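Local coordinates for protein MHP1 (Microbacterium liquefaciens, PDB 2JLN) that takes up 5-aryl-substituted hydantoins, such as 5-benzyl hydantoin, across the cell membrane in a sodium-dependent way, as a nucleobase-cation-symport-1 family transporter, at residues A9-N14 against L394-G399; V63-G68 against A263-G268; A82-G87 against D229-C234; A367-P372 against D427-T432. All coordinates share one frame; numbering follows the deposited sequence.

Contact 1: residues A9-N14 against L394-G399; sequences ARSLLN and LYRTKG
Ser11 faces Arg396 where two loop segments run in nearly opposite directions. Two backbone bonds close the pairing. Leu12 N donates to Tyr395 O at 2.8 Å. Thr397 N donates to Arg10 O at 3.2 Å. The tight part is here and toward Tyr395. Leu12 is buried, and its CB rests 3.6 Å from Tyr395 O. The Tyr395 ring touches Leu13, with CD2 4.1 Å from Leu13 CB. Leu12 O lies at the ring edge, near its plane. Tyr395 OH bonds to Asn17 O, which fixes the far end of the ring. The other end is more exposed: Ala9 is partly so, and Arg10 and Lys398 are on the surface. Ala9 CB meets Lys398 CB at 3.8 Å, while the rest of the lysine leads away. The Arg10 chain bends at chi3 (76°), which turns NE out of the extended line. One face of its guanidinium lies against Leu12 CD2, toward the rim. Ser11 and Arg396 form a non-hydrogen-bonded antiparallel pair. This is a single isolated beta bridge, tying the N-terminal tail to the loop after helix 391-394 in an otherwise helical transporter.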
loop_
_atom_site.group_PDB
_atom_site.type_symbol
_atom_site.label_atom_id
_atom_site.label_comp_id
_atom_site.label_asym_id
_atom_site.label_seq_id
_atom_site.Cartn_x
_atom_site.Cartn_y
_atom_site.Cartn_z
ATOM N N ALA A 9 32.210 -13.331 5.791
ATOM C CA ALA A 9 31.007 -12.670 5.312
ATOM C C ALA A 9 30.884 -11.201 5.716
ATOM O O ALA A 9 30.979 -10.853 6.901
ATOM C CB ALA A 9 29.771 -13.456 5.775
ATOM N N ARG A 10 30.647 -10.359 4.712
ATOM C CA ARG A 10 30.333 -8.944 4.888
ATOM C C ARG A 10 29.047 -8.736 5.711
ATOM O O ARG A 10 28.088 -9.494 5.551
ATOM C CB ARG A 10 30.164 -8.326 3.500
ATOM C CG ARG A 10 30.431 -6.841 3.431
ATOM C CD ARG A 10 30.856 -6.413 2.019
ATOM N NE ARG A 10 29.762 -6.347 1.045
ATOM C CZ ARG A 10 28.891 -5.339 0.951
ATOM N NH1 ARG A 10 28.961 -4.301 1.794
ATOM N NH2 ARG A 10 27.938 -5.376 0.015
ATOM N N SER A 11 29.015 -7.721 6.582
ATOM C CA SER A 11 27.794 -7.424 7.344
ATOM C C SER A 11 26.908 -6.401 6.628
ATOM O O SER A 11 27.418 -5.388 6.122
ATOM C CB SER A 11 28.112 -6.914 8.753
ATOM O OG SER A 11 26.915 -6.675 9.496
ATOM N N LEU A 12 25.592 -6.662 6.602
ATOM C CA LEU A 12 24.630 -5.791 5.909
ATOM C C LEU A 12 23.756 -4.968 6.864
ATOM O O LEU A 12 22.854 -4.250 6.417
ATOM C CB LEU A 12 23.734 -6.599 4.955
ATOM C CG LEU A 12 24.330 -7.341 3.749
ATOM C CD1 LEU A 12 23.252 -8.091 3.013
ATOM C CD2 LEU A 12 25.089 -6.427 2.785
ATOM N N LEU A 13 24.026 -5.077 8.168
ATOM C CA LEU A 13 23.241 -4.383 9.199
ATOM C C LEU A 13 23.737 -2.963 9.390
ATOM O O LEU A 13 24.941 -2.718 9.339
ATOM C CB LEU A 13 23.301 -5.141 10.528
ATOM C CG LEU A 13 22.704 -4.505 11.778
ATOM C CD1 LEU A 13 21.557 -3.637 11.461
ATOM C CD2 LEU A 13 22.223 -5.581 12.697
ATOM N N ASN A 14 22.798 -2.040 9.565
ATOM C CA ASN A 14 23.069 -0.674 9.991
ATOM C C ASN A 14 21.848 -0.196 10.793
ATOM O O ASN A 14 20.801 -0.841 10.736
ATOM C CB ASN A 14 23.459 0.234 8.805
ATOM C CG ASN A 14 22.257 0.727 7.974
ATOM O OD1 ASN A 14 21.115 0.666 8.412
ATOM N ND2 ASN A 14 22.535 1.252 6.783
ATOM N N LEU A 394 20.018 -13.175 7.556
ATOM C CA LEU A 394 19.381 -12.174 6.687
ATOM C C LEU A 394 20.244 -10.917 6.624
ATOM O O LEU A 394 20.111 -10.090 5.713
ATOM C CB LEU A 394 17.969 -11.796 7.174
ATOM C CG LEU A 394 16.827 -12.787 6.976
ATOM C CD1 LEU A 394 15.657 -12.441 7.816
ATOM C CD2 LEU A 394 16.403 -12.810 5.569
ATOM N N TYR A 395 21.132 -10.753 7.590
ATOM C CA TYR A 395 21.915 -9.544 7.591
ATOM C C TYR A 395 23.371 -9.813 7.234
ATOM O O TYR A 395 24.272 -9.001 7.546
ATOM C CB TYR A 395 21.787 -8.847 8.931
ATOM C CG TYR A 395 20.458 -8.207 9.118
ATOM C CD1 TYR A 395 19.449 -8.860 9.800
ATOM C CD2 TYR A 395 20.199 -6.955 8.588
ATOM C CE1 TYR A 395 18.215 -8.275 9.961
ATOM C CE2 TYR A 395 18.958 -6.356 8.734
ATOM C CZ TYR A 395 17.977 -7.020 9.424
ATOM O OH TYR A 395 16.754 -6.434 9.575
ATOM N N ARG A 396 23.598 -10.940 6.559
ATOM C CA ARG A 396 24.951 -11.387 6.270
ATOM C C ARG A 396 25.024 -11.895 4.858
ATOM O O ARG A 396 24.218 -12.704 4.459
ATOM C CB ARG A 396 25.327 -12.519 7.236
ATOM C CG ARG A 396 26.739 -12.423 7.828
ATOM C CD ARG A 396 26.832 -13.178 9.144
ATOM N NE ARG A 396 25.774 -12.775 10.080
ATOM C CZ ARG A 396 25.799 -11.668 10.831
ATOM N NH1 ARG A 396 26.830 -10.828 10.763
ATOM N NH2 ARG A 396 24.790 -11.394 11.654
ATOM N N THR A 397 26.000 -11.421 4.116
ATOM C CA THR A 397 26.320 -11.881 2.765
ATOM C C THR A 397 26.480 -13.410 2.485
ATOM O O THR A 397 26.077 -13.914 1.426
ATOM C CB THR A 397 27.606 -11.157 2.362
ATOM O OG1 THR A 397 27.263 -9.938 1.695
ATOM C CG2 THR A 397 28.522 -12.032 1.502
ATOM N N LYS A 398 27.091 -14.149 3.409
ATOM C CA LYS A 398 27.247 -15.600 3.243
ATOM C C LYS A 398 26.616 -16.375 4.394
ATOM O O LYS A 398 27.148 -16.393 5.487
ATOM C CB LYS A 398 28.721 -15.961 3.130
ATOM C CG LYS A 398 29.405 -15.218 2.005
ATOM C CD LYS A 398 30.659 -15.921 1.527
ATOM C CE LYS A 398 31.016 -15.489 0.108
ATOM N NZ LYS A 398 32.405 -15.937 -0.237
ATOM N N GLY A 399 25.478 -17.010 4.151
ATOM C CA GLY A 399 24.760 -17.710 5.199
ATOM C C GLY A 399 23.748 -18.630 4.560
ATOM O O GLY A 399 23.877 -18.956 3.379
#

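Contact 2: residues V63-G68 against A263-G268; sequences VAIAAG and ASIIFG
Ile65 carries the apolar part of this contact and meets Ser264, Ile265 and Gly268. Its CG2 touches Ile265 CG1 at 3.8 Å, and the two isoleucine side chains cross obliquely. CG1 of Ile65 is anti to its carbonyl carbon (chi1 -79°), which leaves CG2 anti to the backbone N. Chi2 is extended and carries CD1 on to the glycine. CD1 of Ile65 lies 3.9 Å from Gly268 CA. Gly268 has no side chain, so the methyl can come down onto the backbone; a CB there would point toward Ile65. Beside this pair, Ile265 CD1 meets Ala66 CB at 4.0 Å.

The two segments belong to a pair of transmembrane helices. Segment 63-68 is on helix 58-79 and segment 263-268 on helix 242-278, the second and seventh membrane helices of a LeuT-type fold. They run close to antiparallel, at 155° between their directions, and their axes approach to 9.5 Å. CA atoms of Ile65 and Ile265 are nearest, 6.6 Å apart.

The polar element is Ser264. Its CB points toward helix 58-79, and its OG touches Ile65 CG2 at 3.6 Å without a polar partner there. OG is instead hydrogen-bonded to Met260 O, on its own helix. The Ser264 side chain also touches Cys69, which with Trp220 binds the mercury ion seen in this structure. That ion is about 4 Å from the serine side chain. Phe216 and Ala49 pack against Ile65 from neighbouring helices, and Ile45 against Ser264.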
loop_
_atom_site.group_PDB
_atom_site.type_symbol
_atom_site.label_atom_id
_atom_site.label_comp_id
_atom_site.label_asym_id
_atom_site.label_seq_id
_atom_site.Cartn_x
_atom_site.Cartn_y
_atom_site.Cartn_z
ATOM N N VAL A 63 -21.310 -2.548 -2.525
ATOM C CA VAL A 63 -21.087 -3.940 -2.152
ATOM C C VAL A 63 -19.790 -4.472 -2.715
ATOM O O VAL A 63 -19.090 -5.185 -2.017
ATOM C CB VAL A 63 -22.232 -4.896 -2.580
ATOM C CG1 VAL A 63 -21.748 -6.342 -2.511
ATOM C CG2 VAL A 63 -23.456 -4.705 -1.695
ATOM N N ALA A 64 -19.471 -4.143 -3.969
ATOM C CA ALA A 64 -18.177 -4.534 -4.567
ATOM C C ALA A 64 -16.970 -3.925 -3.811
ATOM O O ALA A 64 -15.879 -4.500 -3.768
ATOM C CB ALA A 64 -18.126 -4.164 -6.048
ATOM N N ILE A 65 -17.194 -2.758 -3.217
ATOM C CA ILE A 65 -16.206 -2.072 -2.411
ATOM C C ILE A 65 -15.985 -2.760 -1.049
ATOM O O ILE A 65 -14.840 -3.087 -0.695
ATOM C CB ILE A 65 -16.627 -0.603 -2.224
ATOM C CG1 ILE A 65 -16.288 0.196 -3.478
ATOM C CG2 ILE A 65 -15.995 0.019 -0.956
ATOM C CD1 ILE A 65 -16.902 1.582 -3.460
ATOM N N ALA A 66 -17.065 -2.975 -0.290
ATOM C CA ALA A 66 -16.988 -3.737 0.964
ATOM C C ALA A 66 -16.393 -5.133 0.757
ATOM O O ALA A 66 -15.628 -5.610 1.583
ATOM C CB ALA A 66 -18.348 -3.836 1.620
ATOM N N ALA A 67 -16.746 -5.784 -0.348
ATOM C CA ALA A 67 -16.205 -7.101 -0.693
ATOM C C ALA A 67 -14.719 -7.020 -1.042
ATOM O O ALA A 67 -13.910 -7.802 -0.549
ATOM C CB ALA A 67 -16.998 -7.732 -1.853
ATOM N N GLY A 68 -14.373 -6.077 -1.910
ATOM C CA GLY A 68 -12.994 -5.862 -2.298
ATOM C C GLY A 68 -12.146 -5.440 -1.120
ATOM O O GLY A 68 -10.988 -5.785 -1.050
ATOM N N ALA A 263 -14.502 4.074 5.722
ATOM C CA ALA A 263 -13.921 5.200 5.006
ATOM C C ALA A 263 -14.143 5.059 3.503
ATOM O O ALA A 263 -14.591 5.983 2.844
ATOM C CB ALA A 263 -12.442 5.347 5.316
ATOM N N SER A 264 -13.849 3.896 2.945
ATOM C CA SER A 264 -13.875 3.801 1.493
ATOM C C SER A 264 -15.288 3.567 0.935
ATOM O O SER A 264 -15.518 3.788 -0.254
ATOM C CB SER A 264 -12.865 2.772 0.982
ATOM O OG SER A 264 -13.418 1.496 1.071
ATOM N N ILE A 265 -16.228 3.144 1.789
ATOM C CA ILE A 265 -17.645 3.069 1.416
ATOM C C ILE A 265 -18.290 4.466 1.308
ATOM O O ILE A 265 -18.989 4.758 0.344
ATOM C CB ILE A 265 -18.435 2.181 2.407
ATOM C CG1 ILE A 265 -18.285 0.713 2.033
ATOM C CG2 ILE A 265 -19.919 2.540 2.451
ATOM C CD1 ILE A 265 -19.238 -0.165 2.784
ATOM N N ILE A 266 -18.049 5.326 2.295
ATOM C CA ILE A 266 -18.529 6.712 2.256
ATOM C C ILE A 266 -17.986 7.488 1.055
ATOM O O ILE A 266 -18.735 8.235 0.410
ATOM C CB ILE A 266 -18.123 7.520 3.512
ATOM C CG1 ILE A 266 -18.715 6.899 4.774
ATOM C CG2 ILE A 266 -18.567 8.965 3.380
ATOM C CD1 ILE A 266 -18.322 7.637 6.017
ATOM N N PHE A 267 -16.692 7.338 0.761
ATOM C CA PHE A 267 -16.094 8.111 -0.335
ATOM C C PHE A 267 -16.284 7.465 -1.720
ATOM O O PHE A 267 -16.337 8.152 -2.733
ATOM C CB PHE A 267 -14.639 8.498 -0.025
ATOM C CG PHE A 267 -14.527 9.483 1.105
ATOM C CD1 PHE A 267 -14.795 9.095 2.414
ATOM C CD2 PHE A 267 -14.213 10.811 0.869
ATOM C CE1 PHE A 267 -14.721 10.003 3.466
ATOM C CE2 PHE A 267 -14.148 11.727 1.925
ATOM C CZ PHE A 267 -14.400 11.310 3.221
ATOM N N GLY A 268 -16.420 6.145 -1.755
ATOM C CA GLY A 268 -16.812 5.473 -2.973
ATOM C C GLY A 268 -18.182 5.968 -3.359
ATOM O O GLY A 268 -18.388 6.374 -4.488
#

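Contact 3: residues A82-G87 against D229-C234; sequences AAIRWG and DIVKEC
Val231 pushes its CG1 branch against Ala83 and Ile84, where two helix ends of the LeuT-type fold come together. Helix 81-86 follows the second membrane helix. Helix 228-231 leads into a type I beta turn from Val231 to Cys234. All the touching residues are buried.

The main bump is Val231 CG1. It fits over the low surface at Ala83, 4.0 Å from Ala83 CB, beside the larger Ile84. It also touches the end of Ile84, 3.9 Å from CD1. CG1 of Ile84 is anti to its carbonyl carbon (chi1 -72°), which places it against both Val231 and Cys234. The side chains of Ile84 and Val231 cross at a slant. Cys234 CB also approaches Ile84, 4.3 Å from its CG1. Tyr252 of helix 242-278 touches both Ile84 and Cys234.

The second fit is made by backbone. The CA-H of Lys232 points at Ala83 O in a C-H...O contact, CA to O 3.3 Å. Ala83 O also accepts a weak bond from Gly87 N. Gly87 leaves the helix with positive phi, a shape that suits glycine. Its O lies 3.7 Å from Lys232 CB. From there the lysine chain leads away, and NZ makes weak bonds to Tyr324 OH and Thr20 OG1 and a long salt bridge with Glu233 OE1. The turn is closed by Cys234 N bonding to Val231 O. One residue ties the two segments from outside: Arg25 NH1 is hydrogen-bonded to both Ile84 O and Cys234 O.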
loop_
_atom_site.group_PDB
_atom_site.type_symbol
_atom_site.label_atom_id
_atom_site.label_comp_id
_atom_site.label_asym_id
_atom_site.label_seq_id
_atom_site.Cartn_x
_atom_site.Cartn_y
_atom_site.Cartn_z
ATOM N N ALA A 82 4.841 -11.973 9.696
ATOM C CA ALA A 82 6.274 -12.070 9.980
ATOM C C ALA A 82 6.872 -10.744 10.390
ATOM O O ALA A 82 7.815 -10.723 11.156
ATOM C CB ALA A 82 7.038 -12.627 8.776
ATOM N N ALA A 83 6.339 -9.645 9.865
ATOM C CA ALA A 83 6.872 -8.321 10.142
ATOM C C ALA A 83 6.519 -7.880 11.553
ATOM O O ALA A 83 7.318 -7.234 12.230
ATOM C CB ALA A 83 6.355 -7.331 9.137
ATOM N N ILE A 84 5.313 -8.219 11.997
ATOM C CA ILE A 84 4.872 -7.920 13.358
ATOM C C ILE A 84 5.731 -8.678 14.395
ATOM O O ILE A 84 6.236 -8.092 15.365
ATOM C CB ILE A 84 3.370 -8.253 13.515
ATOM C CG1 ILE A 84 2.527 -7.220 12.766
ATOM C CG2 ILE A 84 2.963 -8.305 14.965
ATOM C CD1 ILE A 84 1.056 -7.492 12.767
ATOM N N ARG A 85 5.924 -9.976 14.178
ATOM C CA ARG A 85 6.639 -10.804 15.137
ATOM C C ARG A 85 8.134 -10.454 15.217
ATOM O O ARG A 85 8.676 -10.365 16.321
ATOM C CB ARG A 85 6.435 -12.287 14.799
ATOM C CG ARG A 85 6.555 -13.254 15.962
ATOM C CD ARG A 85 7.957 -13.239 16.453
ATOM N NE ARG A 85 8.189 -14.081 17.619
ATOM C CZ ARG A 85 9.124 -13.824 18.533
ATOM N NH1 ARG A 85 9.872 -12.733 18.426
ATOM N NH2 ARG A 85 9.302 -14.646 19.563
ATOM N N TRP A 86 8.786 -10.243 14.068
ATOM C CA TRP A 86 10.249 -10.120 14.020
ATOM C C TRP A 86 10.774 -8.729 13.724
ATOM O O TRP A 86 11.982 -8.543 13.575
ATOM C CB TRP A 86 10.865 -11.091 13.007
ATOM C CG TRP A 86 10.563 -12.526 13.278
ATOM C CD1 TRP A 86 9.824 -13.383 12.489
ATOM C CD2 TRP A 86 10.963 -13.287 14.427
ATOM N NE1 TRP A 86 9.746 -14.624 13.082
ATOM C CE2 TRP A 86 10.439 -14.591 14.270
ATOM C CE3 TRP A 86 11.707 -12.994 15.578
ATOM C CZ2 TRP A 86 10.660 -15.600 15.216
ATOM C CZ3 TRP A 86 11.918 -14.003 16.515
ATOM C CH2 TRP A 86 11.402 -15.281 16.326
ATOM N N GLY A 87 9.873 -7.764 13.618
ATOM C CA GLY A 87 10.250 -6.388 13.356
ATOM C C GLY A 87 11.006 -6.052 12.073
ATOM O O GLY A 87 11.638 -5.014 12.031
ATOM N N ASP A 229 6.745 -2.518 5.952
ATOM C CA ASP A 229 7.378 -1.246 6.248
ATOM C C ASP A 229 6.571 -0.355 7.232
ATOM O O ASP A 229 7.091 0.583 7.808
ATOM C CB ASP A 229 7.811 -0.562 4.939
ATOM C CG ASP A 229 8.771 -1.460 4.092
ATOM O OD1 ASP A 229 9.293 -2.454 4.658
ATOM O OD2 ASP A 229 9.016 -1.198 2.871
ATOM N N ILE A 230 5.316 -0.698 7.474
ATOM C CA ILE A 230 4.476 0.012 8.440
ATOM C C ILE A 230 4.282 -0.785 9.738
ATOM O O ILE A 230 4.331 -0.260 10.835
ATOM C CB ILE A 230 3.075 0.249 7.858
ATOM C CG1 ILE A 230 3.169 1.027 6.552
ATOM C CG2 ILE A 230 2.200 0.973 8.851
ATOM C CD1 ILE A 230 1.845 1.618 6.103
ATOM N N VAL A 231 4.075 -2.075 9.579
ATOM C CA VAL A 231 3.561 -2.929 10.618
ATOM C C VAL A 231 4.651 -3.626 11.444
ATOM O O VAL A 231 4.369 -4.185 12.510
ATOM C CB VAL A 231 2.611 -3.919 9.959
ATOM C CG1 VAL A 231 3.021 -5.342 10.222
ATOM C CG2 VAL A 231 1.204 -3.601 10.361
ATOM N N LYS A 232 5.891 -3.574 10.961
ATOM C CA LYS A 232 7.067 -3.936 11.750
ATOM C C LYS A 232 7.170 -3.018 12.948
ATOM O O LYS A 232 8.074 -3.153 13.749
ATOM C CB LYS A 232 8.342 -3.724 10.934
ATOM C CG LYS A 232 8.650 -2.252 10.762
ATOM C CD LYS A 232 9.896 -1.990 9.963
ATOM C CE LYS A 232 10.260 -0.500 10.025
ATOM N NZ LYS A 232 11.645 -0.286 10.552
ATOM N N GLU A 233 6.268 -2.053 13.040
ATOM C CA GLU A 233 6.231 -1.106 14.144
ATOM C C GLU A 233 5.089 -1.372 15.159
ATOM O O GLU A 233 4.960 -0.678 16.155
ATOM C CB GLU A 233 6.090 0.298 13.576
ATOM C CG GLU A 233 7.163 1.209 14.056
ATOM C CD GLU A 233 8.482 0.969 13.345
ATOM O OE1 GLU A 233 8.471 0.285 12.297
ATOM O OE2 GLU A 233 9.528 1.474 13.829
ATOM N N CYS A 234 4.263 -2.378 14.899
ATOM C CA CYS A 234 3.136 -2.716 15.760
ATOM C C CYS A 234 3.554 -3.441 17.029
ATOM O O CYS A 234 4.600 -4.090 17.077
ATOM C CB CYS A 234 2.153 -3.615 15.013
ATOM S SG CYS A 234 1.035 -2.762 13.887
#

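Contact 4: residues A367-P372 against D427-T432; sequences ASALGP and DLMFVT
Phe430 and Met429 pack on Ser368, at a break in the tenth membrane helix of this LeuT-type fold. Helix 356-368 ends here and helix 371-384 begins after the bend. The partner segment, 427-432, leads into helix 429-448, the twelfth membrane helix.

In the first shell two C-H...O contacts link the backbones. Phe430 CA points to Ser368 O at 3.4 Å. Gly371 CA points to Phe430 O, also at 3.4 Å, an approach made possible by the lack of a side chain at Gly371. CB of Ser368 meets CB of Phe430 at 3.7 Å. The Phe430 ring reaches across the bend, with CD1 3.5 Å from Gly371 CA, while Ser368 O lies at the ring edge, near its plane. CG of Phe430 is anti to the backbone N (chi1 172°), which starts the ring in this direction. The end of Met429, SD and CE, comes up to Ser368 OG, the chain being bent at chi3 (103°). The CE methyl of Met429 also reaches Ala369 CB at 4.2 Å.

Further out, Leu370 turns its side chain away to helix 104-137, where it touches Leu109 and Lys110. Tyr415 OH is hydrogen-bonded to Ala369 O, while Leu419 touches the Ala369 side chain. The serine hydroxyl is held within its own helix: Ser368 OG is hydrogen-bonded to Asn364 O, with a weak second bond to Leu365 O.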
loop_
_atom_site.group_PDB
_atom_site.type_symbol
_atom_site.label_atom_id
_atom_site.label_comp_id
_atom_site.label_asym_id
_atom_site.label_seq_id
_atom_site.Cartn_x
_atom_site.Cartn_y
_atom_site.Cartn_z
ATOM N N ALA A 367 1.373 -4.090 -11.740
ATOM C CA ALA A 367 0.825 -4.340 -10.412
ATOM C C ALA A 367 0.372 -5.775 -10.278
ATOM O O ALA A 367 0.797 -6.473 -9.375
ATOM C CB ALA A 367 -0.306 -3.407 -10.093
ATOM N N SER A 368 -0.482 -6.242 -11.167
ATOM C CA SER A 368 -0.974 -7.594 -10.973
ATOM C C SER A 368 0.103 -8.680 -11.162
ATOM O O SER A 368 -0.140 -9.846 -10.841
ATOM C CB SER A 368 -2.244 -7.863 -11.792
ATOM O OG SER A 368 -2.031 -7.625 -13.160
ATOM N N ALA A 369 1.287 -8.297 -11.654
ATOM C CA ALA A 369 2.452 -9.214 -11.719
ATOM C C ALA A 369 3.250 -9.275 -10.399
ATOM O O ALA A 369 4.450 -9.535 -10.391
ATOM C CB ALA A 369 3.379 -8.851 -12.884
ATOM N N LEU A 370 2.577 -9.000 -9.289
ATOM C CA LEU A 370 3.157 -9.151 -7.970
ATOM C C LEU A 370 2.421 -10.292 -7.262
ATOM O O LEU A 370 2.669 -10.606 -6.103
ATOM C CB LEU A 370 3.014 -7.850 -7.188
ATOM C CG LEU A 370 3.684 -6.651 -7.844
ATOM C CD1 LEU A 370 3.594 -5.422 -6.949
ATOM C CD2 LEU A 370 5.124 -6.978 -8.192
ATOM N N GLY A 371 1.500 -10.912 -7.979
ATOM C CA GLY A 371 0.745 -12.011 -7.421
ATOM C C GLY A 371 1.654 -13.145 -6.992
ATOM O O GLY A 371 1.504 -13.652 -5.883
ATOM N N PRO A 372 2.578 -13.575 -7.877
ATOM C CA PRO A 372 3.552 -14.572 -7.435
ATOM C C PRO A 372 4.476 -14.051 -6.327
ATOM O O PRO A 372 4.854 -14.829 -5.462
ATOM C CB PRO A 372 4.334 -14.898 -8.724
ATOM C CG PRO A 372 4.018 -13.789 -9.635
ATOM C CD PRO A 372 2.608 -13.457 -9.341
ATOM N N ASP A 427 -8.926 -11.424 -16.289
ATOM C CA ASP A 427 -9.641 -10.539 -15.364
ATOM C C ASP A 427 -9.356 -10.832 -13.884
ATOM O O ASP A 427 -9.854 -10.132 -13.005
ATOM C CB ASP A 427 -11.144 -10.536 -15.647
ATOM C CG ASP A 427 -11.488 -9.858 -16.975
ATOM O OD1 ASP A 427 -12.700 -9.739 -17.318
ATOM O OD2 ASP A 427 -10.531 -9.440 -17.675
ATOM N N LEU A 428 -8.552 -11.863 -13.622
ATOM C CA LEU A 428 -8.150 -12.236 -12.265
ATOM C C LEU A 428 -6.639 -12.473 -12.129
ATOM O O LEU A 428 -6.210 -13.086 -11.158
ATOM C CB LEU A 428 -8.889 -13.496 -11.825
ATOM C CG LEU A 428 -10.418 -13.478 -11.792
ATOM C CD1 LEU A 428 -10.958 -14.900 -11.717
ATOM C CD2 LEU A 428 -10.961 -12.642 -10.648
ATOM N N MET A 429 -5.849 -11.984 -13.089
ATOM C CA MET A 429 -4.388 -12.172 -13.151
ATOM C C MET A 429 -3.629 -12.253 -11.807
ATOM O O MET A 429 -2.948 -13.250 -11.529
ATOM C CB MET A 429 -3.761 -11.077 -14.009
ATOM C CG MET A 429 -2.516 -11.518 -14.733
ATOM S SD MET A 429 -1.692 -10.234 -15.716
ATOM C CE MET A 429 -0.321 -9.815 -14.636
ATOM N N PHE A 430 -3.732 -11.204 -10.989
ATOM C CA PHE A 430 -3.095 -11.158 -9.659
ATOM C C PHE A 430 -3.374 -12.378 -8.774
ATOM O O PHE A 430 -2.452 -12.990 -8.251
ATOM C CB PHE A 430 -3.535 -9.896 -8.922
ATOM C CG PHE A 430 -3.094 -9.840 -7.485
ATOM C CD1 PHE A 430 -1.767 -9.572 -7.158
ATOM C CD2 PHE A 430 -4.010 -10.016 -6.453
ATOM C CE1 PHE A 430 -1.354 -9.499 -5.832
ATOM C CE2 PHE A 430 -3.596 -9.938 -5.112
ATOM C CZ PHE A 430 -2.268 -9.688 -4.808
ATOM N N VAL A 431 -4.649 -12.718 -8.610
ATOM C CA VAL A 431 -5.061 -13.833 -7.770
ATOM C C VAL A 431 -4.735 -15.238 -8.312
ATOM O O VAL A 431 -4.560 -16.173 -7.535
ATOM C CB VAL A 431 -6.558 -13.738 -7.432
ATOM C CG1 VAL A 431 -7.153 -15.125 -7.265
ATOM C CG2 VAL A 431 -6.782 -12.857 -6.177
ATOM N N THR A 432 -4.642 -15.411 -9.624
ATOM C CA THR A 432 -4.153 -16.691 -10.136
ATOM C C THR A 432 -2.627 -16.870 -9.969
ATOM O O THR A 432 -2.144 -17.946 -9.625
ATOM C CB THR A 432 -4.575 -16.924 -11.604
ATOM O OG1 THR A 432 -5.770 -17.705 -11.632
ATOM C CG2 THR A 432 -3.501 -17.687 -12.380
#

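Contact 2 lies nearest the bound ions: its Ser264 side chain, next to the mercury site, is about 11 Å from the sodium ion. Contact 4 is some way from the substrate site, with the Phe430 side chain about 10 Å from Gly219, a substrate-binding residue. Contacts 1 and 3 are away from the annotated sites. They share one side of the chain's centre, with nearest atoms about 6 Å apart, whereas contact 2 is on the opposite side from contact 1, 44 Å between centres. Helix 58-79 of contact 2 is followed directly by helix 81-86 of contact 3, and helix 228-231 by helix 242-278. No two contacts touch. Contacts 2 and 4 come within about 9 Å.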